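Local coordinates for protein polyprenyl synthetase (Zymomonas mobilis subsp. mobilis, PDB 4KKM) that probably makes short-chain isoprenoid diphosphates such as farnesyl diphosphate by joining isopentenyl diphosphate to allylic diphosphates with the help of divalent metal ions, at residues B[25-30]-B[309-314]; B[81-86]-B[222-227]; B[165-170]-B[211-216]; B[236-241]-B[291-296]. All blocks are in the same frame, centred on the assembly; numbering follows the deposited sequence.

Interaction 1 of 4, residues B[25-30]-B[309-314]; sequences VNLKTM and RSIARY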
loop_
_atom_site.group_PDB
_atom_site.type_symbol
_atom_site.label_atom_id
_atom_site.label_comp_id
_atom_site.label_asym_id
_atom_site.label_seq_id
_atom_site.Cartn_x
_atom_site.Cartn_y
_atom_site.Cartn_z
ATOM N N VAL B 25 19.168 -1.402 -30.741
ATOM C CA VAL B 25 19.512 -2.822 -30.723
ATOM C C VAL B 25 19.887 -3.273 -29.314
ATOM O O VAL B 25 19.436 -4.321 -28.843
ATOM C CB VAL B 25 20.668 -3.141 -31.702
ATOM C CG1 VAL B 25 21.209 -4.545 -31.463
ATOM C CG2 VAL B 25 20.202 -2.975 -33.141
ATOM N N ASN B 26 20.709 -2.475 -28.642
ATOM C CA ASN B 26 21.050 -2.756 -27.257
ATOM C C ASN B 26 19.838 -2.556 -26.355
ATOM O O ASN B 26 19.663 -3.279 -25.372
ATOM C CB ASN B 26 22.214 -1.882 -26.793
ATOM C CG ASN B 26 23.478 -2.119 -27.601
ATOM O OD1 ASN B 26 23.814 -1.340 -28.496
ATOM N ND2 ASN B 26 24.188 -3.198 -27.289
ATOM N N LEU B 27 19.002 -1.576 -26.694
ATOM C CA LEU B 27 17.779 -1.325 -25.931
ATOM C C LEU B 27 16.855 -2.537 -25.936
ATOM O O LEU B 27 16.369 -2.953 -24.884
ATOM C CB LEU B 27 17.024 -0.097 -26.452
ATOM C CG LEU B 27 15.711 0.162 -25.702
ATOM C CD1 LEU B 27 15.968 0.326 -24.201
ATOM C CD2 LEU B 27 14.969 1.371 -26.254
ATOM N N LYS B 28 16.611 -3.099 -27.117
ATOM C CA LYS B 28 15.769 -4.286 -27.229
ATOM C C LYS B 28 16.324 -5.424 -26.379
ATOM O O LYS B 28 15.575 -6.126 -25.697
ATOM C CB LYS B 28 15.652 -4.749 -28.683
ATOM C CG LYS B 28 14.565 -5.799 -28.899
ATOM C CD LYS B 28 14.822 -6.650 -30.133
ATOM C CE LYS B 28 13.557 -7.383 -30.555
ATOM N NZ LYS B 28 13.775 -8.844 -30.757
ATOM N N THR B 29 17.640 -5.600 -26.429
ATOM C CA THR B 29 18.303 -6.635 -25.646
ATOM C C THR B 29 18.104 -6.405 -24.151
ATOM O O THR B 29 17.730 -7.322 -23.418
ATOM C CB THR B 29 19.809 -6.716 -25.970
ATOM O OG1 THR B 29 19.988 -7.349 -27.243
ATOM C CG2 THR B 29 20.540 -7.525 -24.911
ATOM N N MET B 30 18.340 -5.177 -23.701
ATOM C CA MET B 30 18.121 -4.847 -22.295
ATOM C C MET B 30 16.672 -5.108 -21.886
ATOM O O MET B 30 16.410 -5.634 -20.805
ATOM C CB MET B 30 18.520 -3.395 -21.990
ATOM C CG MET B 30 18.209 -2.964 -20.553
ATOM S SD MET B 30 18.700 -1.273 -20.140
ATOM C CE MET B 30 20.354 -1.554 -19.519
ATOM N N ARG B 309 18.395 7.609 -23.193
ATOM C CA ARG B 309 18.211 8.359 -24.433
ATOM C C ARG B 309 17.348 7.580 -25.430
ATOM O O ARG B 309 16.391 8.121 -25.983
ATOM C CB ARG B 309 19.563 8.753 -25.046
ATOM C CG ARG B 309 20.339 9.776 -24.212
ATOM C CD ARG B 309 21.647 10.216 -24.875
ATOM N NE ARG B 309 22.383 11.151 -24.021
ATOM C CZ ARG B 309 23.539 10.881 -23.419
ATOM N NH1 ARG B 309 24.128 9.704 -23.588
ATOM N NH2 ARG B 309 24.114 11.801 -22.657
ATOM N N SER B 310 17.680 6.304 -25.635
ATOM C CA SER B 310 16.912 5.426 -26.520
ATOM C C SER B 310 15.469 5.253 -26.061
ATOM O O SER B 310 14.546 5.213 -26.880
ATOM C CB SER B 310 17.574 4.051 -26.619
ATOM O OG SER B 310 18.781 4.128 -27.348
ATOM N N ILE B 311 15.283 5.140 -24.749
ATOM C CA ILE B 311 13.957 4.946 -24.183
ATOM C C ILE B 311 13.069 6.135 -24.511
ATOM O O ILE B 311 11.927 5.957 -24.922
ATOM C CB ILE B 311 14.013 4.703 -22.656
ATOM C CG1 ILE B 311 14.576 3.311 -22.370
ATOM C CG2 ILE B 311 12.629 4.866 -22.028
ATOM C CD1 ILE B 311 14.981 3.105 -20.930
ATOM N N ALA B 312 13.614 7.341 -24.365
ATOM C CA ALA B 312 12.878 8.561 -24.685
ATOM C C ALA B 312 12.445 8.598 -26.153
ATOM O O ALA B 312 11.299 8.939 -26.468
ATOM C CB ALA B 312 13.712 9.795 -24.343
ATOM N N ARG B 313 13.359 8.242 -27.047
ATOM C CA ARG B 313 13.048 8.200 -28.471
ATOM C C ARG B 313 12.017 7.106 -28.752
ATOM O O ARG B 313 11.130 7.268 -29.592
ATOM C CB ARG B 313 14.321 7.975 -29.294
ATOM C CG ARG B 313 15.396 9.031 -29.052
ATOM C CD ARG B 313 16.418 9.097 -30.182
ATOM N NE ARG B 313 17.417 10.141 -29.960
ATOM C CZ ARG B 313 17.208 11.435 -30.183
ATOM N NH1 ARG B 313 16.027 11.851 -30.625
ATOM N NH2 ARG B 313 18.172 12.321 -29.957
ATOM N N TYR B 314 12.138 6.000 -28.025
ATOM C CA TYR B 314 11.219 4.871 -28.132
ATOM C C TYR B 314 9.790 5.272 -27.770
ATOM O O TYR B 314 8.827 4.792 -28.367
ATOM C CB TYR B 314 11.706 3.744 -27.224
ATOM C CG TYR B 314 10.794 2.548 -27.129
ATOM C CD1 TYR B 314 10.395 1.860 -28.266
ATOM C CD2 TYR B 314 10.354 2.086 -25.894
ATOM C CE1 TYR B 314 9.568 0.757 -28.181
ATOM C CE2 TYR B 314 9.528 0.981 -25.797
ATOM C CZ TYR B 314 9.139 0.321 -26.945
ATOM O OH TYR B 314 8.319 -0.778 -26.864
#
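Leu27 reaches from helix 24-45 across the C-terminal part of helix 306-314 and spreads its two methyls over Ser310, Ile311 and Tyr314. Its CG stands anti to the backbone N (chi1 178°), and the fork beyond it divides the work. CD1 meets Ile311 CG1 at 3.8 Å, the two side chains crossing at about a right angle. CD2 lies 3.8 Å from Ser310 CB and 4.1 Å from Tyr314 CB, against the root of the tyrosine side chain. Leucine suits the place because one branched side chain serves three residues on the same face of the opposite helix. A short serine lets the leucine come close, and Ser310 presents its CB to the leucine while its OG makes a weak hydrogen bond to Asp306 O. No hydrogen bond crosses between the segments, so they meet by van der Waals packing alone. Ile311 also packs against Leu74 and Leu75 of helix 71-80 and against Tyr235 of helix 226-253. The two segment axes are 10.1 Å apart and nearly perpendicular, at 92°. Such crossed packing joins the N-terminal helix to the C-terminal one within the all-helical isoprenoid synthase fold.

Interaction 2 of 4, residues B[81-86]-B[222-227]; sequences ALFNVD and GRQNKD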
loop_
_atom_site.group_PDB
_atom_site.type_symbol
_atom_site.label_atom_id
_atom_site.label_comp_id
_atom_site.label_asym_id
_atom_site.label_seq_id
_atom_site.Cartn_x
_atom_site.Cartn_y
_atom_site.Cartn_z
ATOM N N ALA B 81 22.169 2.369 -13.991
ATOM C CA ALA B 81 23.319 2.143 -14.861
ATOM C C ALA B 81 24.202 3.382 -15.027
ATOM O O ALA B 81 25.377 3.269 -15.378
ATOM C CB ALA B 81 22.859 1.634 -16.224
ATOM N N LEU B 82 23.642 4.565 -14.782
ATOM C CA LEU B 82 24.413 5.807 -14.881
ATOM C C LEU B 82 25.514 5.847 -13.837
ATOM O O LEU B 82 26.552 6.472 -14.027
ATOM C CB LEU B 82 23.517 7.027 -14.658
ATOM C CG LEU B 82 22.358 7.253 -15.620
ATOM C CD1 LEU B 82 21.499 8.439 -15.171
ATOM C CD2 LEU B 82 22.920 7.483 -16.992
ATOM N N PHE B 83 25.254 5.200 -12.712
ATOM C CA PHE B 83 26.150 5.263 -11.576
ATOM C C PHE B 83 26.638 3.844 -11.315
ATOM O O PHE B 83 26.426 2.963 -12.147
ATOM C CB PHE B 83 25.390 5.882 -10.404
ATOM C CG PHE B 83 24.540 7.063 -10.820
ATOM C CD1 PHE B 83 25.134 8.181 -11.386
ATOM C CD2 PHE B 83 23.157 7.041 -10.689
ATOM C CE1 PHE B 83 24.376 9.271 -11.793
ATOM C CE2 PHE B 83 22.385 8.130 -11.096
ATOM C CZ PHE B 83 22.997 9.243 -11.650
ATOM N N ASN B 84 27.309 3.595 -10.203
ATOM C CA ASN B 84 27.774 2.229 -9.991
ATOM C C ASN B 84 26.887 1.480 -9.019
ATOM O O ASN B 84 27.291 1.164 -7.906
ATOM C CB ASN B 84 29.244 2.164 -9.571
ATOM C CG ASN B 84 29.923 0.885 -10.048
ATOM O OD1 ASN B 84 29.468 0.253 -11.004
ATOM N ND2 ASN B 84 31.008 0.501 -9.387
ATOM N N VAL B 85 25.663 1.210 -9.456
ATOM C CA VAL B 85 24.693 0.526 -8.624
ATOM C C VAL B 85 24.673 -0.961 -8.938
ATOM O O VAL B 85 24.664 -1.355 -10.104
ATOM C CB VAL B 85 23.289 1.118 -8.829
ATOM C CG1 VAL B 85 22.275 0.405 -7.953
ATOM C CG2 VAL B 85 23.319 2.610 -8.535
ATOM N N ASP B 86 24.684 -1.776 -7.886
ATOM C CA ASP B 86 24.550 -3.224 -8.006
ATOM C C ASP B 86 23.336 -3.562 -8.858
ATOM O O ASP B 86 22.225 -3.107 -8.578
ATOM C CB ASP B 86 24.404 -3.846 -6.618
ATOM C CG ASP B 86 24.216 -5.349 -6.668
ATOM O OD1 ASP B 86 23.061 -5.801 -6.814
ATOM O OD2 ASP B 86 25.222 -6.079 -6.549
ATOM N N GLY B 222 22.341 5.825 -6.348
ATOM C CA GLY B 222 23.666 6.266 -6.737
ATOM C C GLY B 222 24.268 7.326 -5.832
ATOM O O GLY B 222 25.340 7.854 -6.130
ATOM N N ARG B 223 23.575 7.640 -4.737
ATOM C CA ARG B 223 23.986 8.685 -3.791
ATOM C C ARG B 223 24.324 9.991 -4.498
ATOM O O ARG B 223 25.341 10.611 -4.201
ATOM C CB ARG B 223 25.195 8.254 -2.939
ATOM C CG ARG B 223 25.054 6.949 -2.175
ATOM C CD ARG B 223 23.638 6.719 -1.671
ATOM N NE ARG B 223 23.235 7.585 -0.560
ATOM C CZ ARG B 223 22.073 8.237 -0.493
ATOM N NH1 ARG B 223 21.188 8.151 -1.488
ATOM N NH2 ARG B 223 21.794 8.985 0.569
ATOM N N GLN B 224 23.475 10.401 -5.433
ATOM C CA GLN B 224 23.758 11.570 -6.259
ATOM C C GLN B 224 23.263 12.875 -5.638
ATOM O O GLN B 224 22.346 12.874 -4.815
ATOM C CB GLN B 224 23.164 11.374 -7.659
ATOM C CG GLN B 224 23.778 10.199 -8.399
ATOM C CD GLN B 224 25.248 10.425 -8.689
ATOM O OE1 GLN B 224 25.612 11.392 -9.352
ATOM N NE2 GLN B 224 26.100 9.546 -8.172
ATOM N N ASN B 225 23.874 13.989 -6.033
ATOM C CA ASN B 225 23.491 15.286 -5.488
ATOM C C ASN B 225 22.156 15.798 -6.037
ATOM O O ASN B 225 21.561 15.185 -6.924
ATOM C CB ASN B 225 24.618 16.329 -5.650
ATOM C CG ASN B 225 24.890 16.706 -7.106
ATOM O OD1 ASN B 225 24.016 16.623 -7.968
ATOM N ND2 ASN B 225 26.119 17.141 -7.378
ATOM N N LYS B 226 21.703 16.925 -5.501
ATOM C CA LYS B 226 20.407 17.491 -5.853
ATOM C C LYS B 226 20.325 17.897 -7.325
ATOM O O LYS B 226 19.300 17.695 -7.977
ATOM C CB LYS B 226 20.100 18.684 -4.948
ATOM C CG LYS B 226 18.774 19.370 -5.224
ATOM C CD LYS B 226 17.609 18.395 -5.150
ATOM C CE LYS B 226 16.284 19.128 -4.967
ATOM N NZ LYS B 226 16.313 20.490 -5.565
ATOM N N ASP B 227 21.407 18.467 -7.845
ATOM C CA ASP B 227 21.454 18.870 -9.247
ATOM C C ASP B 227 21.224 17.684 -10.187
ATOM O O ASP B 227 20.487 17.793 -11.167
ATOM C CB ASP B 227 22.784 19.561 -9.565
ATOM C CG ASP B 227 22.910 20.916 -8.893
ATOM O OD1 ASP B 227 22.051 21.243 -8.045
ATOM O OD2 ASP B 227 23.869 21.655 -9.207
#
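Phe83 and Gln224 make a stack of ring on amide. The two planes are only 10° apart, and Gln224 CD lies 3.4 Å from Phe83 CE1. Just before the amide, the methylene makes a CH-pi contact: Gln224 CG sits 3.5 Å from the centroid of the Phe83 ring, 13° off its normal. The glutamine gets there by bending at its second torsion, which folds the chain over the ring. The opposite face of the ring is covered by Leu82 CB, so the phenyl is held between its own neighbour and the glutamine.

One hydrogen bond steadies the amide. Gln224 NE2 donates to Gly222 O at 2.8 Å, with an N-H...O angle of 156°, meeting the oxygen from above the carbonyl plane. The acceptor lies just past the end of helix 208-221, which closes in a Schellman motif with Arg223, at positive phi, as its C-prime residue; Asn225 then N-caps helix 226-253.

Van der Waals packing on the Gly222 backbone completes the contact. Phe83 CD2 is 4.1 Å from Gly222 CA, where any side chain directed at the ring would collide with it, and Val85 CG2 rests 4.0 Å from Gly222 N. Were Phe83 an alanine, the Gln224 amide would probably lose its stacking surface, and a gap would open beside Ile228 and Leu232 of helix 226-253, which the ring also touches.

Interaction 3 of 4, residues B[165-170]-B[211-216]; sequences IQALAI and FGFCLE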
loop_
_atom_site.group_PDB
_atom_site.type_symbol
_atom_site.label_atom_id
_atom_site.label_comp_id
_atom_site.label_asym_id
_atom_site.label_seq_id
_atom_site.Cartn_x
_atom_site.Cartn_y
_atom_site.Cartn_z
ATOM N N ILE B 165 11.636 4.450 0.040
ATOM C CA ILE B 165 10.320 4.223 0.629
ATOM C C ILE B 165 9.482 5.506 0.700
ATOM O O ILE B 165 8.320 5.519 0.292
ATOM C CB ILE B 165 10.441 3.583 2.025
ATOM C CG1 ILE B 165 10.937 2.137 1.898
ATOM C CG2 ILE B 165 9.105 3.623 2.743
ATOM C CD1 ILE B 165 11.526 1.567 3.172
ATOM N N GLN B 166 10.065 6.586 1.211
ATOM C CA GLN B 166 9.335 7.852 1.243
ATOM C C GLN B 166 8.918 8.301 -0.156
ATOM O O GLN B 166 7.770 8.696 -0.376
ATOM C CB GLN B 166 10.153 8.959 1.914
ATOM C CG GLN B 166 9.430 10.293 1.893
ATOM C CD GLN B 166 9.888 11.238 2.987
ATOM O OE1 GLN B 166 11.068 11.275 3.340
ATOM N NE2 GLN B 166 8.949 12.002 3.537
ATOM N N ALA B 167 9.854 8.231 -1.099
ATOM C CA ALA B 167 9.572 8.618 -2.481
ATOM C C ALA B 167 8.477 7.754 -3.092
ATOM O O ALA B 167 7.589 8.261 -3.768
ATOM C CB ALA B 167 10.839 8.549 -3.331
ATOM N N LEU B 168 8.533 6.444 -2.859
ATOM C CA LEU B 168 7.499 5.571 -3.399
ATOM C C LEU B 168 6.110 5.864 -2.809
ATOM O O LEU B 168 5.114 5.887 -3.538
ATOM C CB LEU B 168 7.859 4.098 -3.205
ATOM C CG LEU B 168 6.859 3.159 -3.893
ATOM C CD1 LEU B 168 6.893 3.379 -5.403
ATOM C CD2 LEU B 168 7.112 1.699 -3.540
ATOM N N ALA B 169 6.038 6.092 -1.497
ATOM C CA ALA B 169 4.746 6.315 -0.842
ATOM C C ALA B 169 4.097 7.599 -1.336
ATOM O O ALA B 169 2.886 7.654 -1.567
ATOM C CB ALA B 169 4.893 6.337 0.682
ATOM N N ILE B 170 4.913 8.632 -1.505
ATOM C CA ILE B 170 4.426 9.889 -2.060
ATOM C C ILE B 170 3.992 9.699 -3.515
ATOM O O ILE B 170 2.913 10.146 -3.916
ATOM C CB ILE B 170 5.499 10.984 -1.956
ATOM C CG1 ILE B 170 5.772 11.306 -0.479
ATOM C CG2 ILE B 170 5.072 12.229 -2.723
ATOM C CD1 ILE B 170 6.971 12.230 -0.266
ATOM N N PHE B 211 6.900 7.339 -12.950
ATOM C CA PHE B 211 8.075 7.583 -13.787
ATOM C C PHE B 211 9.100 8.389 -12.997
ATOM O O PHE B 211 10.299 8.092 -13.026
ATOM C CB PHE B 211 7.696 8.339 -15.071
ATOM C CG PHE B 211 6.899 7.518 -16.048
ATOM C CD1 PHE B 211 7.171 6.171 -16.220
ATOM C CD2 PHE B 211 5.873 8.089 -16.788
ATOM C CE1 PHE B 211 6.440 5.403 -17.114
ATOM C CE2 PHE B 211 5.134 7.328 -17.689
ATOM C CZ PHE B 211 5.422 5.982 -17.852
ATOM N N GLY B 212 8.621 9.416 -12.301
ATOM C CA GLY B 212 9.488 10.226 -11.458
ATOM C C GLY B 212 10.223 9.365 -10.445
ATOM O O GLY B 212 11.421 9.542 -10.213
ATOM N N PHE B 213 9.511 8.415 -9.850
ATOM C CA PHE B 213 10.145 7.519 -8.888
ATOM C C PHE B 213 11.268 6.708 -9.526
ATOM O O PHE B 213 12.327 6.531 -8.932
ATOM C CB PHE B 213 9.149 6.546 -8.258
ATOM C CG PHE B 213 9.820 5.504 -7.408
ATOM C CD1 PHE B 213 10.191 5.795 -6.106
ATOM C CD2 PHE B 213 10.139 4.261 -7.931
ATOM C CE1 PHE B 213 10.833 4.845 -5.325
ATOM C CE2 PHE B 213 10.799 3.320 -7.162
ATOM C CZ PHE B 213 11.141 3.612 -5.860
ATOM N N CYS B 214 11.023 6.195 -10.725
ATOM C CA CYS B 214 12.019 5.374 -11.410
ATOM C C CYS B 214 13.345 6.108 -11.584
ATOM O O CYS B 214 14.415 5.536 -11.352
ATOM C CB CYS B 214 11.499 4.918 -12.774
ATOM S SG CYS B 214 10.115 3.764 -12.688
ATOM N N LEU B 215 13.266 7.372 -11.990
ATOM C CA LEU B 215 14.456 8.192 -12.232
ATOM C C LEU B 215 15.084 8.625 -10.913
ATOM O O LEU B 215 16.306 8.588 -10.747
ATOM C CB LEU B 215 14.108 9.421 -13.086
ATOM C CG LEU B 215 14.196 9.244 -14.613
ATOM C CD1 LEU B 215 15.643 9.071 -15.070
ATOM C CD2 LEU B 215 13.331 8.072 -15.097
ATOM N N GLU B 216 14.241 9.022 -9.965
ATOM C CA GLU B 216 14.744 9.475 -8.676
ATOM C C GLU B 216 15.401 8.320 -7.921
ATOM O O GLU B 216 16.393 8.511 -7.218
ATOM C CB GLU B 216 13.635 10.124 -7.841
ATOM C CG GLU B 216 14.136 10.711 -6.523
ATOM C CD GLU B 216 13.070 11.490 -5.761
ATOM O OE1 GLU B 216 11.885 11.453 -6.161
ATOM O OE2 GLU B 216 13.426 12.146 -4.757
#
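Helices 158-172 and 208-221 run antiparallel here, their segment axes 9.7 Å apart and their directions 168° from each other. They come closest in backbone at Leu168 and Phe213, whose CA atoms are 6.4 Å apart.

Phe213 fills the space between the helices. Its CG is anti to the backbone N (chi1 172°), which carries the ring over to the other helix, where it is met from two directions. Leu168 CD1 sits over one face, 4.0 Å from the ring centroid and 4° off the normal, a CH-pi contact. Ala167 CB lies at the ring edge, near its plane, 4.0 Å from Phe213 CD1. Nearer the backbone, Leu168 CB approaches Phe213 CE1 to 3.7 Å. A flat ring suits this place because it offers a face to the branched leucine and an edge to the small alanine, whose lone methyl leaves room for the ring. Glu216, one turn after Phe213, extends alongside, its OE1 4.2 Å from Ala167 CB; that carboxylate oxygen is engaged by Lys233 in a salt bridge.

Around this pair, helix 87-109 offers Ile97 to both Leu168 and Phe213, and Phe146 and Leu149 of helix 131-150 pack on Leu168. Ile165, Gln166, Ala169 and Ile170 on helix 158-172 touch the second subunit, so the contact links the dimer-facing helix to helix 208-221 behind it.

Interaction 4 of 4, residues B[236-241]-B[291-296]; sequences ARDIGL and VDQAIA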
loop_
_atom_site.group_PDB
_atom_site.type_symbol
_atom_site.label_atom_id
_atom_site.label_comp_id
_atom_site.label_asym_id
_atom_site.label_seq_id
_atom_site.Cartn_x
_atom_site.Cartn_y
_atom_site.Cartn_z
ATOM N N ALA B 236 12.148 12.430 -16.406
ATOM C CA ALA B 236 10.930 11.662 -16.166
ATOM C C ALA B 236 9.702 12.497 -16.464
ATOM O O ALA B 236 8.720 12.005 -17.022
ATOM C CB ALA B 236 10.874 11.170 -14.727
ATOM N N ARG B 237 9.753 13.758 -16.059
ATOM C CA ARG B 237 8.633 14.663 -16.263
ATOM C C ARG B 237 8.348 14.807 -17.759
ATOM O O ARG B 237 7.195 14.732 -18.205
ATOM C CB ARG B 237 8.958 16.024 -15.649
ATOM C CG ARG B 237 7.952 17.122 -15.975
ATOM C CD ARG B 237 8.560 18.500 -15.720
ATOM N NE ARG B 237 9.567 18.828 -16.728
ATOM C CZ ARG B 237 10.583 19.662 -16.534
ATOM N NH1 ARG B 237 10.734 20.264 -15.361
ATOM N NH2 ARG B 237 11.449 19.894 -17.517
ATOM N N ASP B 238 9.412 14.992 -18.533
ATOM C CA ASP B 238 9.271 15.209 -19.971
ATOM C C ASP B 238 8.836 13.954 -20.726
ATOM O O ASP B 238 7.930 14.026 -21.545
ATOM C CB ASP B 238 10.550 15.810 -20.577
ATOM C CG ASP B 238 10.791 17.241 -20.123
ATOM O OD1 ASP B 238 9.842 17.869 -19.607
ATOM O OD2 ASP B 238 11.929 17.732 -20.274
ATOM N N ILE B 239 9.456 12.804 -20.455
ATOM C CA ILE B 239 9.007 11.573 -21.116
ATOM C C ILE B 239 7.602 11.154 -20.681
ATOM O O ILE B 239 6.858 10.567 -21.463
ATOM C CB ILE B 239 9.973 10.367 -20.943
ATOM C CG1 ILE B 239 10.115 9.977 -19.468
ATOM C CG2 ILE B 239 11.319 10.660 -21.566
ATOM C CD1 ILE B 239 10.474 8.511 -19.253
ATOM N N GLY B 240 7.236 11.454 -19.441
ATOM C CA GLY B 240 5.899 11.134 -18.964
ATOM C C GLY B 240 4.828 11.913 -19.710
ATOM O O GLY B 240 3.791 11.368 -20.087
ATOM N N LEU B 241 5.070 13.199 -19.931
ATOM C CA LEU B 241 4.115 14.000 -20.689
ATOM C C LEU B 241 4.083 13.533 -22.144
ATOM O O LEU B 241 3.013 13.388 -22.734
ATOM C CB LEU B 241 4.439 15.494 -20.590
ATOM C CG LEU B 241 3.545 16.435 -21.407
ATOM C CD1 LEU B 241 2.081 16.130 -21.137
ATOM C CD2 LEU B 241 3.853 17.891 -21.087
ATOM N N VAL B 291 10.589 14.966 -26.156
ATOM C CA VAL B 291 11.616 13.939 -26.247
ATOM C C VAL B 291 12.997 14.586 -26.302
ATOM O O VAL B 291 13.912 14.183 -25.583
ATOM C CB VAL B 291 11.407 13.033 -27.483
ATOM C CG1 VAL B 291 12.646 12.190 -27.740
ATOM C CG2 VAL B 291 10.172 12.153 -27.294
ATOM N N ASP B 292 13.140 15.599 -27.152
ATOM C CA ASP B 292 14.388 16.352 -27.224
ATOM C C ASP B 292 14.731 16.976 -25.871
ATOM O O ASP B 292 15.873 16.915 -25.420
ATOM C CB ASP B 292 14.298 17.441 -28.298
ATOM C CG ASP B 292 14.243 16.872 -29.703
ATOM O OD1 ASP B 292 14.726 15.738 -29.906
ATOM O OD2 ASP B 292 13.722 17.560 -30.605
ATOM N N GLN B 293 13.730 17.574 -25.232
ATOM C CA GLN B 293 13.909 18.182 -23.920
ATOM C C GLN B 293 14.336 17.156 -22.871
ATOM O O GLN B 293 15.228 17.422 -22.065
ATOM C CB GLN B 293 12.632 18.907 -23.483
ATOM C CG GLN B 293 12.380 20.197 -24.256
ATOM C CD GLN B 293 10.965 20.713 -24.095
ATOM O OE1 GLN B 293 10.309 20.458 -23.089
ATOM N NE2 GLN B 293 10.485 21.438 -25.097
ATOM N N ALA B 294 13.700 15.987 -22.886
ATOM C CA ALA B 294 14.045 14.917 -21.955
ATOM C C ALA B 294 15.515 14.543 -22.101
ATOM O O ALA B 294 16.250 14.422 -21.115
ATOM C CB ALA B 294 13.144 13.689 -22.184
ATOM N N ILE B 295 15.949 14.383 -23.342
ATOM C CA ILE B 295 17.312 13.953 -23.612
ATOM C C ILE B 295 18.328 15.022 -23.200
ATOM O O ILE B 295 19.388 14.700 -22.659
ATOM C CB ILE B 295 17.475 13.529 -25.090
ATOM C CG1 ILE B 295 16.779 12.183 -25.315
ATOM C CG2 ILE B 295 18.949 13.453 -25.485
ATOM C CD1 ILE B 295 16.649 11.790 -26.773
ATOM N N ALA B 296 17.981 16.290 -23.419
ATOM C CA ALA B 296 18.870 17.398 -23.072
ATOM C C ALA B 296 19.226 17.433 -21.582
ATOM O O ALA B 296 20.312 17.878 -21.214
ATOM C CB ALA B 296 18.281 18.740 -23.527
#
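The apolar part of the contact centres on Ala294, whose methyl is set between two residues of helix 226-253. Ala294 CB lies 3.6 Å from Ile239 CG2 and 3.7 Å from Asp238 CB. The small alanine suits the place because it lets the nearly antiparallel helices come close: the segment axes are 8.2 Å apart at an angle of 161°. Ile239 CG1 has chi1 62°, lying between the backbone N and the carbonyl carbon, an uncommon choice in a helix that leaves CG2 beside the backbone N and facing the alanine. Ile239 also packs on Ala312 of helix 306-314.

The polar part belongs to Asp238. Its OD2 rests 3.5 Å from Gln293 CB without a hydrogen bond across the segments, and is held by His297 NE2, just beyond helix 280-296. The other oxygen faces its own neighbour: Arg237 NE donates to Asp238 OD1 at 3.0 Å, with an N-H...O angle of 162°, in a salt bridge to which Arg237 NH2 adds a weak second bond. The oxygen lies in the guanidinium plane, yet the arginine meets it from above the carboxylate plane. Replacing Asp238 by an alanine is likely to leave both the Arg237 guanidinium and His297 without their acceptor and to set the arginine free to turn.

A buried carboxylate therefore has a separate partner for each oxygen, arginine on one and histidine on the other. The neighbouring positive charge would probably keep Asp238 ionised, and the histidine bond ties helix 226-253 to the end of helix 280-296.

Overall arrangement
The four contacts tie together an all-helical prenyl synthase fold, away from the calcium ion bound by Asp108 and Asp114. Along the chain, interaction 1 spans all the others by joining the two ends; interaction 3 falls within the span of interaction 2, and interaction 4 follows both. Interactions 1 and 4, with centres about 15 Å apart, touch: helices 280-296 and 306-314 are consecutive, and Arg313 packs on Ile295. Interactions 3 and 4, centres about 17 Å apart, touch through Phe211, Gly212 and Leu215 against Ala236 and Gly240. Interactions 2 and 4 share helix 226-253, centres about 19 Å apart. Packing thus runs from the subunit interface beside interaction 3 to the C-terminal helices.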